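Local atomic coordinates of GTP-binding protein (Thermus thermophilus, PDB entry 2DBY), a protein that binds GDP, and probably hydrolyses ATP and probably binds the 70S ribosome and its 50S subunit. Residues Ala101-Val106 / Thr200-Ile205; Trp298-Gly303 / Ala310-Ser315. All coordinates share one frame; numbering follows the deposited sequence.

Contact 1: Ala101-Val106 / Thr200-Ile205; sequences AAIAHV and TAKPVI. With FMT (formic acid), chain C.
Ile103 and Val204 face each other as a parallel bridge: with CG2 of Val204 anti to its own carbonyl carbon (CG1 anti to the backbone N, chi1 169°), that methyl comes to 4.2 Å from Ile103 CB. His105 has CG anti to its backbone N (chi1 -172°), which carries ND1 out to a formic acid molecule. Strands 102-108 and 204-209 are neighbours in the core sheet of the P-loop GTPase domain. Ile103 turns both N-H and C=O to the other strand, as parallel pairing requires, its O taking Ile205 N at 2.8 Å and its N bonding Pro203 O; His105 N to Ile205 O is the third bond. Pro203 has no N-H, but its bond uses the carbonyl, so a proline fits just before the strand. Leu135 of helix 124-156 covers Ile103, and Ala281 of helix 270-281 packs against small Ala102 and Ile205. An alanine in place of His105 would probably leave formic acid O1 without its N-H donor and open a gap beside Val131 and Val7. The side chain of His105 lies about 6 Å from that of GDP-binding Val12; its ND1-H bond to O1 (2.9 Å, 167°) implies that this imidazole can hold a small carboxylate-like group, though the ligand probably came from the crystallisation liquor.

Contact 2: Trp298-Gly303 / Ala310-Ser315; sequences WTVRRG and AGEIHS
Trp298 and Ile313 form the heart of a strand-to-helix packing in the C-terminal part of the chain, where hairpin 284-290/295-301 is followed by helix 306-313, an order consistent with the ubiquitin-like beta-grasp of TGS domains. The main interaction is CH-pi. Ile313 CA lies over a face of the indole, 4.1 Å from the centroid of the six-membered ring and 24° off its normal. Trp298 CG is anti to its carbonyl carbon, and chi2 of 86° turns the ring broadside to the helix.

Apolar contact adds to this. Ile313 CG1 sits over the same face, 4.0 Å above the ring plane, while CG2 reaches Trp298 CZ2 at 4.0 Å. The isoleucine chain lies roughly perpendicular to that of the tryptophan. A tryptophan suits the place because its flat indole offers a broad apolar face, and an isoleucine because its two branches can both reach the ring. Further along the strand, the side chains of Val300 and Glu312 run alongside each other, pointing opposite ways, with Val300 CG1 meeting Glu312 CG at 3.8 Å. A glutamate suits this exposed place because its methylenes can cover the valine while the bend at chi2 (-64°) carries the carboxylate onward at the protein surface.

Polar groups play a lesser part across this junction, which no hydrogen bond spans. Trp298 NE1 is satisfied by Thr289 OG1, and the indole also stacks with Phe287 and makes a cation-pi contact with Arg296. Thr299, whose CB points away from the helix, bonds through OG1 to Thr69 and Tyr279. On the helical side, His314 N binds Ala310 O at 3.0 Å. Finally, the carbonyl oxygen of Glu312 approaches the indole obliquely, 3.5 Å from Trp298 CZ3.

How the contacts relate
Contact 1, in the GTPase part, is complete before the chain reaches contact 2, in the C-terminal part; both reach one mixed beta-sheet. Their centres are 23 Å apart and their nearest atoms about 6 Å, without touching. From 204-209 the sheet runs through 102-108, 3-7 and 66-75 to 295-301, so the C-terminal hairpin continues the strands of the nucleotide-binding part. Helix 270-281 lies beside both, through Ala277 and Ala281 at contact 1 and Tyr279 at contact 2. Contact 1 joins strands separated by a long, mostly helical excursion, whereas contact 2 joins near neighbours in sequence. The shared sheet thus ties the GDP-binding part directly to the C-terminal part.

Contact 1: Ala101-Val106 / Thr200-Ile205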
ATOM      1  N   ALA A 101      -0.395  -4.774   6.233  1.00 12.05           N
ATOM      2  CA  ALA A 101      -1.600  -4.928   5.403  1.00 12.98           C
ATOM      3  C   ALA A 101      -1.371  -5.529   4.026  1.00 13.19           C
ATOM      4  O   ALA A 101      -2.304  -6.013   3.387  1.00 16.80           O
ATOM      5  CB  ALA A 101      -2.274  -3.575   5.254  1.00 17.24           C
ATOM      6  N   ALA A 102      -0.133  -5.466   3.564  1.00 10.33           N
ATOM      7  CA  ALA A 102       0.253  -6.018   2.265  1.00 11.80           C
ATOM      8  C   ALA A 102       1.697  -6.479   2.369  1.00 12.75           C
ATOM      9  O   ALA A 102       2.429  -6.062   3.282  1.00 11.74           O
ATOM     10  CB  ALA A 102       0.073  -4.956   1.125  1.00 13.04           C
ATOM     11  N   ILE A 103       2.111  -7.327   1.428  1.00 11.64           N
ATOM     12  CA  ILE A 103       3.443  -7.905   1.416  1.00 11.00           C
ATOM     13  C   ILE A 103       4.121  -7.619   0.070  1.00 12.66           C
ATOM     14  O   ILE A 103       3.493  -7.735  -0.985  1.00 12.48           O
ATOM     15  CB  ILE A 103       3.345  -9.455   1.595  1.00 13.96           C
ATOM     16  CG1 ILE A 103       2.728  -9.771   2.961  1.00 15.90           C
ATOM     17  CG2 ILE A 103       4.727 -10.090   1.405  1.00 14.46           C
ATOM     18  CD1 ILE A 103       2.435 -11.259   3.186  1.00 17.83           C
ATOM     19  N   ALA A 104       5.390  -7.238   0.106  1.00 11.77           N
ATOM     20  CA  ALA A 104       6.131  -7.014  -1.131  1.00  9.12           C
ATOM     21  C   ALA A 104       7.321  -7.969  -0.984  1.00 11.64           C
ATOM     22  O   ALA A 104       8.138  -7.846  -0.063  1.00 15.96           O
ATOM     23  CB  ALA A 104       6.595  -5.547  -1.230  1.00 13.30           C
ATOM     24  N   HIS A 105       7.420  -8.924  -1.897  1.00 12.32           N
ATOM     25  CA  HIS A 105       8.464  -9.942  -1.825  1.00 10.50           C
ATOM     26  C   HIS A 105       9.513  -9.654  -2.880  1.00 10.52           C
ATOM     27  O   HIS A 105       9.220  -9.675  -4.077  1.00 12.11           O
ATOM     28  CB  HIS A 105       7.817 -11.342  -2.045  1.00 14.72           C
ATOM     29  CG  HIS A 105       8.747 -12.504  -1.811  1.00 13.56           C
ATOM     30  ND1 HIS A 105       8.285 -13.788  -1.597  1.00 15.29           N
ATOM     31  CD2 HIS A 105      10.101 -12.575  -1.732  1.00 17.29           C
ATOM     32  CE1 HIS A 105       9.310 -14.600  -1.398  1.00 15.63           C
ATOM     33  NE2 HIS A 105      10.426 -13.890  -1.477  1.00 16.23           N
ATOM     34  N   VAL A 106      10.742  -9.398  -2.431  1.00  9.97           N
ATOM     35  CA  VAL A 106      11.845  -9.093  -3.344  1.00 10.63           C
ATOM     36  C   VAL A 106      12.380 -10.419  -3.887  1.00 12.41           C
ATOM     37  O   VAL A 106      12.746 -11.311  -3.129  1.00 14.52           O
ATOM     38  CB  VAL A 106      12.976  -8.351  -2.607  1.00 10.23           C
ATOM     39  CG1 VAL A 106      14.134  -8.038  -3.578  1.00 11.25           C
ATOM     40  CG2 VAL A 106      12.407  -7.055  -1.977  1.00 13.51           C
ATOM     41  N   THR A 200      -2.396 -15.222   3.857  1.00 11.50           N
ATOM     42  CA  THR A 200      -2.414 -15.317   2.401  1.00 10.13           C
ATOM     43  C   THR A 200      -3.545 -14.526   1.753  1.00  7.89           C
ATOM     44  O   THR A 200      -3.688 -14.549   0.528  1.00 10.74           O
ATOM     45  CB  THR A 200      -2.477 -16.788   1.892  1.00  9.81           C
ATOM     46  OG1 THR A 200      -3.668 -17.408   2.375  1.00 11.22           O
ATOM     47  CG2 THR A 200      -1.261 -17.574   2.385  1.00 12.49           C
ATOM     48  N   ALA A 201      -4.327 -13.825   2.572  1.00  9.44           N
ATOM     49  CA  ALA A 201      -5.395 -12.956   2.059  1.00 10.26           C
ATOM     50  C   ALA A 201      -4.822 -11.537   1.832  1.00 10.87           C
ATOM     51  O   ALA A 201      -5.442 -10.706   1.137  1.00 11.66           O
ATOM     52  CB  ALA A 201      -6.590 -12.906   3.056  1.00 11.03           C
ATOM     53  N   LYS A 202      -3.657 -11.247   2.413  1.00 10.43           N
ATOM     54  CA  LYS A 202      -3.047  -9.926   2.218  1.00 12.14           C
ATOM     55  C   LYS A 202      -2.588  -9.761   0.763  1.00 12.92           C
ATOM     56  O   LYS A 202      -2.048 -10.697   0.149  1.00 11.92           O
ATOM     57  CB  LYS A 202      -1.831  -9.736   3.160  1.00 10.69           C
ATOM     58  CG  LYS A 202      -2.167  -9.919   4.651  1.00 12.85           C
ATOM     59  CD  LYS A 202      -0.905  -9.891   5.532  1.00 14.35           C
ATOM     60  CE  LYS A 202      -1.227 -10.222   6.994  1.00 16.57           C
ATOM     61  NZ  LYS A 202      -1.940  -9.111   7.697  1.00 14.79           N
ATOM     62  N   PRO A 203      -2.804  -8.570   0.187  1.00 10.27           N
ATOM     63  CA  PRO A 203      -2.374  -8.347  -1.201  1.00 11.59           C
ATOM     64  C   PRO A 203      -0.867  -8.527  -1.263  1.00 12.61           C
ATOM     65  O   PRO A 203      -0.147  -8.220  -0.297  1.00 12.58           O
ATOM     66  CB  PRO A 203      -2.765  -6.895  -1.459  1.00 14.88           C
ATOM     67  CG  PRO A 203      -3.962  -6.713  -0.582  1.00 15.96           C
ATOM     68  CD  PRO A 203      -3.602  -7.434   0.684  1.00 12.40           C
ATOM     69  N   VAL A 204      -0.386  -8.972  -2.415  1.00  9.29           N
ATOM     70  CA  VAL A 204       1.051  -9.197  -2.587  1.00 10.71           C
ATOM     71  C   VAL A 204       1.588  -8.507  -3.823  1.00 13.39           C
ATOM     72  O   VAL A 204       0.891  -8.445  -4.859  1.00 13.04           O
ATOM     73  CB  VAL A 204       1.369 -10.708  -2.746  1.00 11.59           C
ATOM     74  CG1 VAL A 204       2.835 -10.884  -3.209  1.00 15.37           C
ATOM     75  CG2 VAL A 204       1.143 -11.456  -1.435  1.00 13.55           C
ATOM     76  N   ILE A 205       2.797  -7.954  -3.685  1.00 11.81           N
ATOM     77  CA  ILE A 205       3.518  -7.343  -4.810  1.00 10.90           C
ATOM     78  C   ILE A 205       4.815  -8.143  -4.954  1.00 14.10           C
ATOM     79  O   ILE A 205       5.525  -8.333  -3.978  1.00 11.95           O
ATOM     80  CB  ILE A 205       3.931  -5.886  -4.502  1.00 10.79           C
ATOM     81  CG1 ILE A 205       2.707  -5.013  -4.262  1.00 12.11           C
ATOM     82  CG2 ILE A 205       4.790  -5.323  -5.675  1.00 11.77           C
ATOM     83  CD1 ILE A 205       3.064  -3.748  -3.466  1.00 12.11           C
TER
HETATM   84  C   FMT C 401       5.171 -14.061  -1.063  1.00 35.49           C
HETATM   85  O1  FMT C 401       5.588 -14.955  -1.793  1.00 23.98           O
HETATM   86  O2  FMT C 401       3.899 -14.107  -0.573  1.00 40.95           O

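Contact 2: Trp298-Gly303 / Ala310-Ser315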
ATOM      1  N   TRP A 298      -3.587  14.109   1.588  1.00 14.98           N
ATOM      2  CA  TRP A 298      -3.979  13.257   2.709  1.00 18.21           C
ATOM      3  C   TRP A 298      -4.356  11.896   2.162  1.00 19.10           C
ATOM      4  O   TRP A 298      -4.814  11.777   1.029  1.00 18.46           O
ATOM      5  CB  TRP A 298      -5.181  13.858   3.445  1.00 19.53           C
ATOM      6  CG  TRP A 298      -4.959  15.246   3.915  1.00 17.35           C
ATOM      7  CD1 TRP A 298      -5.158  16.404   3.202  1.00 21.17           C
ATOM      8  CD2 TRP A 298      -4.532  15.645   5.215  1.00 20.76           C
ATOM      9  NE1 TRP A 298      -4.886  17.497   3.992  1.00 19.29           N
ATOM     10  CE2 TRP A 298      -4.501  17.060   5.232  1.00 21.66           C
ATOM     11  CE3 TRP A 298      -4.175  14.947   6.377  1.00 23.21           C
ATOM     12  CZ2 TRP A 298      -4.125  17.790   6.373  1.00 21.53           C
ATOM     13  CZ3 TRP A 298      -3.800  15.684   7.518  1.00 20.69           C
ATOM     14  CH2 TRP A 298      -3.781  17.084   7.497  1.00 22.79           C
ATOM     15  N   THR A 299      -4.187  10.864   2.983  1.00 17.54           N
ATOM     16  CA  THR A 299      -4.472   9.490   2.560  1.00 14.29           C
ATOM     17  C   THR A 299      -5.513   8.797   3.441  1.00 19.23           C
ATOM     18  O   THR A 299      -5.443   8.875   4.662  1.00 19.47           O
ATOM     19  CB  THR A 299      -3.181   8.634   2.641  1.00 21.85           C
ATOM     20  OG1 THR A 299      -2.202   9.179   1.757  1.00 18.95           O
ATOM     21  CG2 THR A 299      -3.453   7.175   2.260  1.00 20.04           C
ATOM     22  N   VAL A 300      -6.487   8.167   2.797  1.00 17.03           N
ATOM     23  CA  VAL A 300      -7.515   7.385   3.475  1.00 18.02           C
ATOM     24  C   VAL A 300      -7.789   6.140   2.653  1.00 18.21           C
ATOM     25  O   VAL A 300      -7.507   6.090   1.452  1.00 17.69           O
ATOM     26  CB  VAL A 300      -8.859   8.145   3.637  1.00 19.82           C
ATOM     27  CG1 VAL A 300      -8.672   9.320   4.568  1.00 23.28           C
ATOM     28  CG2 VAL A 300      -9.393   8.571   2.309  1.00 24.53           C
ATOM     29  N   ARG A 301      -8.347   5.121   3.297  1.00 18.95           N
ATOM     30  CA  ARG A 301      -8.685   3.891   2.596  1.00 17.17           C
ATOM     31  C   ARG A 301      -9.903   4.122   1.701  1.00 20.75           C
ATOM     32  O   ARG A 301     -10.802   4.897   2.035  1.00 22.97           O
ATOM     33  CB  ARG A 301      -8.986   2.796   3.633  1.00 21.84           C
ATOM     34  CG  ARG A 301      -7.824   2.518   4.564  1.00 33.89           C
ATOM     35  CD  ARG A 301      -8.257   1.712   5.782  1.00 45.43           C
ATOM     36  NE  ARG A 301      -7.106   1.188   6.508  1.00 57.55           N
ATOM     37  CZ  ARG A 301      -7.186   0.441   7.607  1.00 61.84           C
ATOM     38  NH1 ARG A 301      -8.371   0.131   8.118  1.00 62.79           N
ATOM     39  NH2 ARG A 301      -6.080  -0.010   8.186  1.00 64.15           N
ATOM     40  N   ARG A 302      -9.928   3.477   0.549  1.00 21.00           N
ATOM     41  CA  ARG A 302     -11.065   3.608  -0.341  1.00 23.38           C
ATOM     42  C   ARG A 302     -12.296   3.150   0.443  1.00 26.68           C
ATOM     43  O   ARG A 302     -12.275   2.096   1.088  1.00 23.84           O
ATOM     44  CB  ARG A 302     -10.859   2.739  -1.586  1.00 27.86           C
ATOM     45  CG  ARG A 302     -12.061   2.692  -2.534  1.00 30.58           C
ATOM     46  CD  ARG A 302     -11.668   2.183  -3.924  1.00 41.68           C
ATOM     47  NE  ARG A 302     -11.075   3.239  -4.755  1.00 49.88           N
ATOM     48  CZ  ARG A 302      -9.822   3.684  -4.655  1.00 51.61           C
ATOM     49  NH1 ARG A 302      -8.992   3.164  -3.758  1.00 54.72           N
ATOM     50  NH2 ARG A 302      -9.400   4.665  -5.450  1.00 47.53           N
ATOM     51  N   GLY A 303     -13.355   3.958   0.407  1.00 27.06           N
ATOM     52  CA  GLY A 303     -14.571   3.620   1.126  1.00 26.81           C
ATOM     53  C   GLY A 303     -14.818   4.567   2.285  1.00 29.40           C
ATOM     54  O   GLY A 303     -15.932   4.653   2.805  1.00 26.09           O
ATOM     55  N   ALA A 310     -12.413  13.922   7.259  1.00 26.51           N
ATOM     56  CA  ALA A 310     -12.219  15.167   8.009  1.00 26.73           C
ATOM     57  C   ALA A 310     -11.425  14.908   9.274  1.00 24.67           C
ATOM     58  O   ALA A 310     -10.631  15.744   9.697  1.00 25.15           O
ATOM     59  CB  ALA A 310     -13.579  15.790   8.374  1.00 26.18           C
ATOM     60  N   GLY A 311     -11.676  13.757   9.891  1.00 29.48           N
ATOM     61  CA  GLY A 311     -10.972  13.389  11.109  1.00 27.44           C
ATOM     62  C   GLY A 311      -9.476  13.293  10.900  1.00 26.74           C
ATOM     63  O   GLY A 311      -8.708  13.516  11.829  1.00 30.38           O
ATOM     64  N   GLU A 312      -9.051  12.957   9.682  1.00 24.97           N
ATOM     65  CA  GLU A 312      -7.621  12.881   9.384  1.00 29.13           C
ATOM     66  C   GLU A 312      -6.977  14.266   9.489  1.00 27.03           C
ATOM     67  O   GLU A 312      -5.858  14.404   9.986  1.00 25.46           O
ATOM     68  CB  GLU A 312      -7.399  12.306   7.975  1.00 35.63           C
ATOM     69  CG  GLU A 312      -7.699  10.817   7.872  1.00 41.68           C
ATOM     70  CD  GLU A 312      -6.759   9.980   8.727  1.00 47.13           C
ATOM     71  OE1 GLU A 312      -7.235   8.993   9.331  1.00 48.93           O
ATOM     72  OE2 GLU A 312      -5.549  10.308   8.789  1.00 43.20           O
ATOM     73  N   ILE A 313      -7.690  15.290   9.025  1.00 28.77           N
ATOM     74  CA  ILE A 313      -7.182  16.665   9.072  1.00 31.04           C
ATOM     75  C   ILE A 313      -7.167  17.163  10.515  1.00 35.39           C
ATOM     76  O   ILE A 313      -6.145  17.646  11.009  1.00 33.96           O
ATOM     77  CB  ILE A 313      -8.061  17.608   8.252  1.00 29.69           C
ATOM     78  CG1 ILE A 313      -8.215  17.065   6.839  1.00 31.39           C
ATOM     79  CG2 ILE A 313      -7.437  19.001   8.216  1.00 28.40           C
ATOM     80  CD1 ILE A 313      -9.248  17.795   6.043  1.00 28.28           C
ATOM     81  N   HIS A 314      -8.315  17.039  11.180  1.00 34.96           N
ATOM     82  CA  HIS A 314      -8.461  17.442  12.577  1.00 39.88           C
ATOM     83  C   HIS A 314      -9.421  16.466  13.266  1.00 39.57           C
ATOM     84  O   HIS A 314     -10.581  16.338  12.863  1.00 37.83           O
ATOM     85  CB  HIS A 314      -8.991  18.882  12.666  1.00 39.03           C
ATOM     86  CG  HIS A 314      -7.994  19.916  12.252  1.00 33.78           C
ATOM     87  ND1 HIS A 314      -6.771  20.062  12.878  1.00 37.55           N
ATOM     88  CD2 HIS A 314      -8.029  20.849  11.270  1.00 34.38           C
ATOM     89  CE1 HIS A 314      -6.098  21.040  12.295  1.00 37.17           C
ATOM     90  NE2 HIS A 314      -6.838  21.533  11.316  1.00 33.56           N
ATOM     91  N   SER A 315      -8.927  15.770  14.288  1.00 42.37           N
ATOM     92  CA  SER A 315      -9.730  14.781  15.018  1.00 47.46           C
ATOM     93  C   SER A 315     -11.161  15.248  15.266  1.00 46.99           C
ATOM     94  O   SER A 315     -12.121  14.543  14.938  1.00 44.94           O
ATOM     95  CB  SER A 315      -9.056  14.433  16.348  1.00 50.76           C
ATOM     96  OG  SER A 315      -7.774  13.869  16.124  1.00 56.65           O
TER